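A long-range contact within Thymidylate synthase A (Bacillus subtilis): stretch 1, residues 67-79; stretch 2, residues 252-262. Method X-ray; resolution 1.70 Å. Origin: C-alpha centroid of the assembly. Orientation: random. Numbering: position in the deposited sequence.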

# COMPACT_ATOMS: atom_id res chain seq x y z
N ALA A 67 21.61 8.74 -0.18
CA ALA A 67 20.25 8.32 0.25
C ALA A 67 19.73 9.18 1.38
O ALA A 67 18.52 9.56 1.36
N ILE A 68 20.59 9.45 2.40
CA ILE A 68 20.20 10.33 3.48
C ILE A 68 19.99 11.75 3.03
O ILE A 68 19.04 12.41 3.47
N LYS A 69 20.83 12.23 2.11
CA LYS A 69 20.58 13.60 1.59
C LYS A 69 19.22 13.78 0.92
O LYS A 69 18.53 14.82 1.18
N GLU A 70 18.86 12.82 0.02
CA GLU A 70 17.57 12.86 -0.69
C GLU A 70 16.47 12.70 0.33
O GLU A 70 15.48 13.41 0.26
N LEU A 71 16.65 11.82 1.32
CA LEU A 71 15.60 11.72 2.39
C LEU A 71 15.35 13.07 3.07
O LEU A 71 14.22 13.49 3.23
N LEU A 72 16.42 13.81 3.44
CA LEU A 72 16.23 15.10 4.14
C LEU A 72 15.56 16.17 3.26
O LEU A 72 14.72 16.93 3.71
N TRP A 73 15.89 16.15 1.98
CA TRP A 73 15.36 17.10 1.01
C TRP A 73 13.82 16.85 0.96
O TRP A 73 13.02 17.79 0.88
N ILE A 74 13.41 15.59 0.79
CA ILE A 74 11.97 15.29 0.73
C ILE A 74 11.19 15.47 2.08
O ILE A 74 10.11 16.16 2.13
N TRP A 75 11.70 14.86 3.14
CA TRP A 75 10.99 14.81 4.43
C TRP A 75 11.26 15.92 5.44
O TRP A 75 10.34 16.28 6.17
N GLN A 76 12.45 16.52 5.40
CA GLN A 76 12.82 17.54 6.36
C GLN A 76 12.69 18.93 5.76
O GLN A 76 11.94 19.76 6.29
N LEU A 77 13.32 19.18 4.60
CA LEU A 77 13.18 20.49 3.97
C LEU A 77 11.82 20.51 3.27
O LEU A 77 11.26 21.60 2.98
N LYS A 78 11.30 19.35 2.89
CA LYS A 78 10.00 19.28 2.18
C LYS A 78 10.07 20.18 0.99
O LYS A 78 9.15 21.00 0.72
N SER A 79 11.08 19.98 0.16
CA SER A 79 11.27 20.92 -0.94
C SER A 79 11.11 20.26 -2.29
O SER A 79 11.46 19.09 -2.40
N ASP A 252 14.88 17.25 17.95
CA ASP A 252 13.86 17.74 17.04
C ASP A 252 14.14 17.19 15.64
O ASP A 252 15.25 17.28 15.19
N PHE A 253 13.12 16.64 14.96
CA PHE A 253 13.29 16.15 13.60
C PHE A 253 13.94 17.20 12.63
O PHE A 253 14.66 16.86 11.69
N TYR A 254 13.67 18.46 12.88
CA TYR A 254 14.16 19.51 12.03
C TYR A 254 15.58 19.95 12.36
O TYR A 254 16.11 20.75 11.63
N ASP A 255 16.24 19.24 13.29
CA ASP A 255 17.61 19.61 13.65
C ASP A 255 18.65 18.69 13.03
O ASP A 255 19.84 18.97 13.09
N PHE A 256 18.23 17.58 12.43
CA PHE A 256 19.17 16.61 11.89
C PHE A 256 19.88 17.16 10.65
O PHE A 256 19.32 17.96 9.92
N THR A 257 21.16 16.87 10.50
CA THR A 257 21.85 17.37 9.32
C THR A 257 22.62 16.14 8.93
O THR A 257 22.71 15.19 9.72
N ILE A 258 23.29 16.20 7.76
CA ILE A 258 24.08 15.04 7.28
C ILE A 258 25.18 14.61 8.20
O ILE A 258 25.44 13.43 8.32
N ASP A 259 25.81 15.54 8.93
CA ASP A 259 26.88 15.17 9.86
C ASP A 259 26.37 14.44 11.07
O ASP A 259 27.16 13.86 11.76
N ASP A 260 25.04 14.22 11.18
CA ASP A 260 24.56 13.49 12.37
C ASP A 260 24.45 11.96 12.13
O ASP A 260 23.91 11.23 12.97
N PHE A 261 24.96 11.49 10.98
CA PHE A 261 24.82 10.10 10.61
C PHE A 261 26.19 9.57 10.20
O PHE A 261 26.82 10.17 9.40
N LYS A 262 26.59 8.39 10.64
CA LYS A 262 27.86 7.88 10.20
C LYS A 262 27.70 6.36 10.26
O LYS A 262 27.14 5.85 11.22

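Residues 67-79, largely helical, pack against the largely irregular stretch 252-262 through an apolar patch at one end and a polar anchor, built around Gln76, at the other.

Ile68 and Leu72 lie one helical turn apart, and both direct CA-to-CB toward the second stretch. Both are m,t rotamers. Ile68 places CG2 3.6 Å from CD1 of Ile258 and 3.9 Å from CD2 of Phe261. Ile68 CG2 sits over one face of the Phe261 ring, 4.1 Å from the ring centroid, in a CH-pi contact. Phe261 (chi1 m) itself directs CA-to-CB toward the first stretch. Ile258 leaves its backbone sideways, but its t,p rotamer brings CD1 in. Ile258 CD1 also lies 4.1 Å from CG of Lys69, whose chain is extended beyond chi1. Leu72 meets backbone instead: Leu72 CD1 is 4.1 Å from N of Ile258.

Gln76 has the largest covered area in the contact. Its t,t rotamer carries the amide to the carbonyls of the facing loop. Gln76 NE2 donates to O of Phe253 at 3.0 Å and to O of Phe256 at 2.9 Å, both nearly linear, so both amide hydrogens are used. OE1 of Gln76 accepts from the oxygen of water 1 at 2.7 Å. The oxygen of water 1 also donates to O of Phe256 at 3.0 Å, bridging the two residues.

Phe253 (chi1 t) brings its ring end to Trp75, with Phe253 CZ 4.1 Å from Trp75 CB. Trp75 O lies at the ring edge, 3.6 Å from Phe253 CE2, and has no hydrogen-bond partner in the model. Tyr254 (chi1 m) turns a ring edge to Gln76 O, 3.7 Å from Tyr254 CE1. Lys78, with positive phi after the helix, directs CA-to-CB toward the second stretch. Lys78 NZ donates to Tyr254 OH at 2.7 Å.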

# COMPACT_ATOMS: atom_id res chain seq x y z
CB ALA A 67 20.28 6.84 0.67
CB ILE A 68 21.14 10.24 4.66
CG1 ILE A 68 21.10 8.80 5.12
CG2 ILE A 68 20.78 11.22 5.77
CD1 ILE A 68 22.14 8.48 6.26
CB LYS A 69 21.72 14.11 0.68
CG LYS A 69 23.01 14.41 1.44
CD LYS A 69 24.13 14.58 0.43
CE LYS A 69 25.42 15.00 1.11
NZ LYS A 69 26.53 15.02 0.13
CB GLU A 70 17.49 11.73 -1.69
CG GLU A 70 16.25 11.73 -2.49
CD GLU A 70 16.20 10.46 -3.30
OE1 GLU A 70 16.93 10.40 -4.31
OE2 GLU A 70 15.63 9.47 -2.82
CB LEU A 71 16.03 10.67 3.42
CG LEU A 71 14.96 10.41 4.50
CD1 LEU A 71 13.82 9.55 3.90
CD2 LEU A 71 15.62 9.75 5.69
CB LEU A 72 17.58 15.64 4.65
CG LEU A 72 18.27 14.71 5.67
CD1 LEU A 72 19.79 15.20 5.95
CD2 LEU A 72 17.44 14.77 6.98
CB TRP A 73 15.97 16.77 -0.38
CG TRP A 73 15.45 17.55 -1.53
CD1 TRP A 73 15.39 18.90 -1.63
CD2 TRP A 73 14.93 17.03 -2.76
NE1 TRP A 73 14.86 19.28 -2.86
CE2 TRP A 73 14.59 18.14 -3.58
CE3 TRP A 73 14.72 15.75 -3.26
CZ2 TRP A 73 14.07 18.00 -4.85
CZ3 TRP A 73 14.19 15.61 -4.56
CH2 TRP A 73 13.89 16.69 -5.32
CB ILE A 74 11.76 13.81 0.26
CG1 ILE A 74 12.37 13.58 -1.18
CG2 ILE A 74 10.22 13.44 0.19
CD1 ILE A 74 12.59 11.97 -1.40
CB TRP A 75 11.31 13.50 5.15
CG TRP A 75 10.55 12.29 4.56
CD1 TRP A 75 10.79 11.59 3.37
CD2 TRP A 75 9.34 11.75 5.11
NE1 TRP A 75 9.79 10.65 3.18
CE2 TRP A 75 8.90 10.71 4.23
CE3 TRP A 75 8.61 12.03 6.27
CZ2 TRP A 75 7.74 9.96 4.49
CZ3 TRP A 75 7.44 11.26 6.54
CH2 TRP A 75 7.03 10.24 5.65
CB GLN A 76 14.26 17.34 6.87
CG GLN A 76 14.53 18.20 8.06
CD GLN A 76 16.00 18.24 8.33
OE1 GLN A 76 16.74 18.67 7.49
NE2 GLN A 76 16.44 17.67 9.48
CB LEU A 77 14.29 20.70 2.92
CG LEU A 77 15.76 20.40 3.36
CD1 LEU A 77 16.78 20.94 2.25
CD2 LEU A 77 16.09 20.90 4.65
CB LYS A 78 8.84 19.70 3.12
CG LYS A 78 8.61 18.66 4.19
CD LYS A 78 7.64 19.05 5.38
CE LYS A 78 8.23 19.98 6.37
NZ LYS A 78 7.44 20.12 7.69
CB SER A 79 12.73 21.50 -0.86
OG SER A 79 13.27 21.82 -2.15
CB ASP A 252 13.95 19.24 16.94
CG ASP A 252 12.84 19.82 16.08
OD1 ASP A 252 11.70 19.52 16.36
OD2 ASP A 252 13.05 20.56 15.12
CB PHE A 253 11.89 15.81 13.06
CG PHE A 253 11.91 15.14 11.70
CD1 PHE A 253 12.32 13.80 11.57
CD2 PHE A 253 11.56 15.87 10.56
CE1 PHE A 253 12.36 13.18 10.29
CE2 PHE A 253 11.60 15.24 9.33
CZ PHE A 253 12.00 13.90 9.20
CB TYR A 254 13.23 20.70 12.05
CG TYR A 254 11.89 20.28 11.53
CD1 TYR A 254 11.69 20.11 10.16
CD2 TYR A 254 10.84 20.01 12.40
CE1 TYR A 254 10.44 19.68 9.65
CE2 TYR A 254 9.59 19.57 11.91
CZ TYR A 254 9.39 19.41 10.55
OH TYR A 254 8.19 18.96 10.05
CB ASP A 255 17.79 19.54 15.18
CG ASP A 255 17.17 20.71 15.88
OD1 ASP A 255 16.87 21.72 15.19
OD2 ASP A 255 16.93 20.60 17.12
CB PHE A 256 18.41 15.31 11.50
CG PHE A 256 18.09 14.38 12.65
CD1 PHE A 256 19.10 13.63 13.23
CD2 PHE A 256 16.77 14.24 13.11
CE1 PHE A 256 18.85 12.70 14.26
CE2 PHE A 256 16.42 13.34 14.12
CZ PHE A 256 17.48 12.53 14.73
CB THR A 257 22.91 18.56 9.61
OG1 THR A 257 23.94 18.09 10.51
CG2 THR A 257 22.25 19.84 10.18
CB ILE A 258 24.54 15.27 5.77
CG1 ILE A 258 25.05 13.97 5.19
CG2 ILE A 258 25.53 16.36 5.66
CD1 ILE A 258 23.92 12.85 5.15
CB ASP A 259 27.65 16.43 10.25
CG ASP A 259 28.07 17.22 8.98
OD1 ASP A 259 28.79 16.58 8.13
OD2 ASP A 259 27.52 18.35 8.75
CB ASP A 260 23.19 14.03 12.84
CG ASP A 260 23.29 15.43 13.39
OD1 ASP A 260 24.24 15.72 14.11
OD2 ASP A 260 22.46 16.27 13.08
CB PHE A 261 23.91 10.03 9.37
CG PHE A 261 22.49 10.53 9.61
CD1 PHE A 261 21.55 9.70 10.17
CD2 PHE A 261 22.16 11.81 9.32
CE1 PHE A 261 20.25 10.17 10.46
CE2 PHE A 261 20.85 12.33 9.58
CZ PHE A 261 19.87 11.46 10.18
CB LYS A 262 28.98 8.39 11.18
CG LYS A 262 29.98 7.39 11.64
CD LYS A 262 30.94 8.03 12.65
CE LYS A 262 32.33 7.37 12.61
NZ LYS A 262 33.38 8.18 13.32
O HOH W 1 19.28 19.43 7.25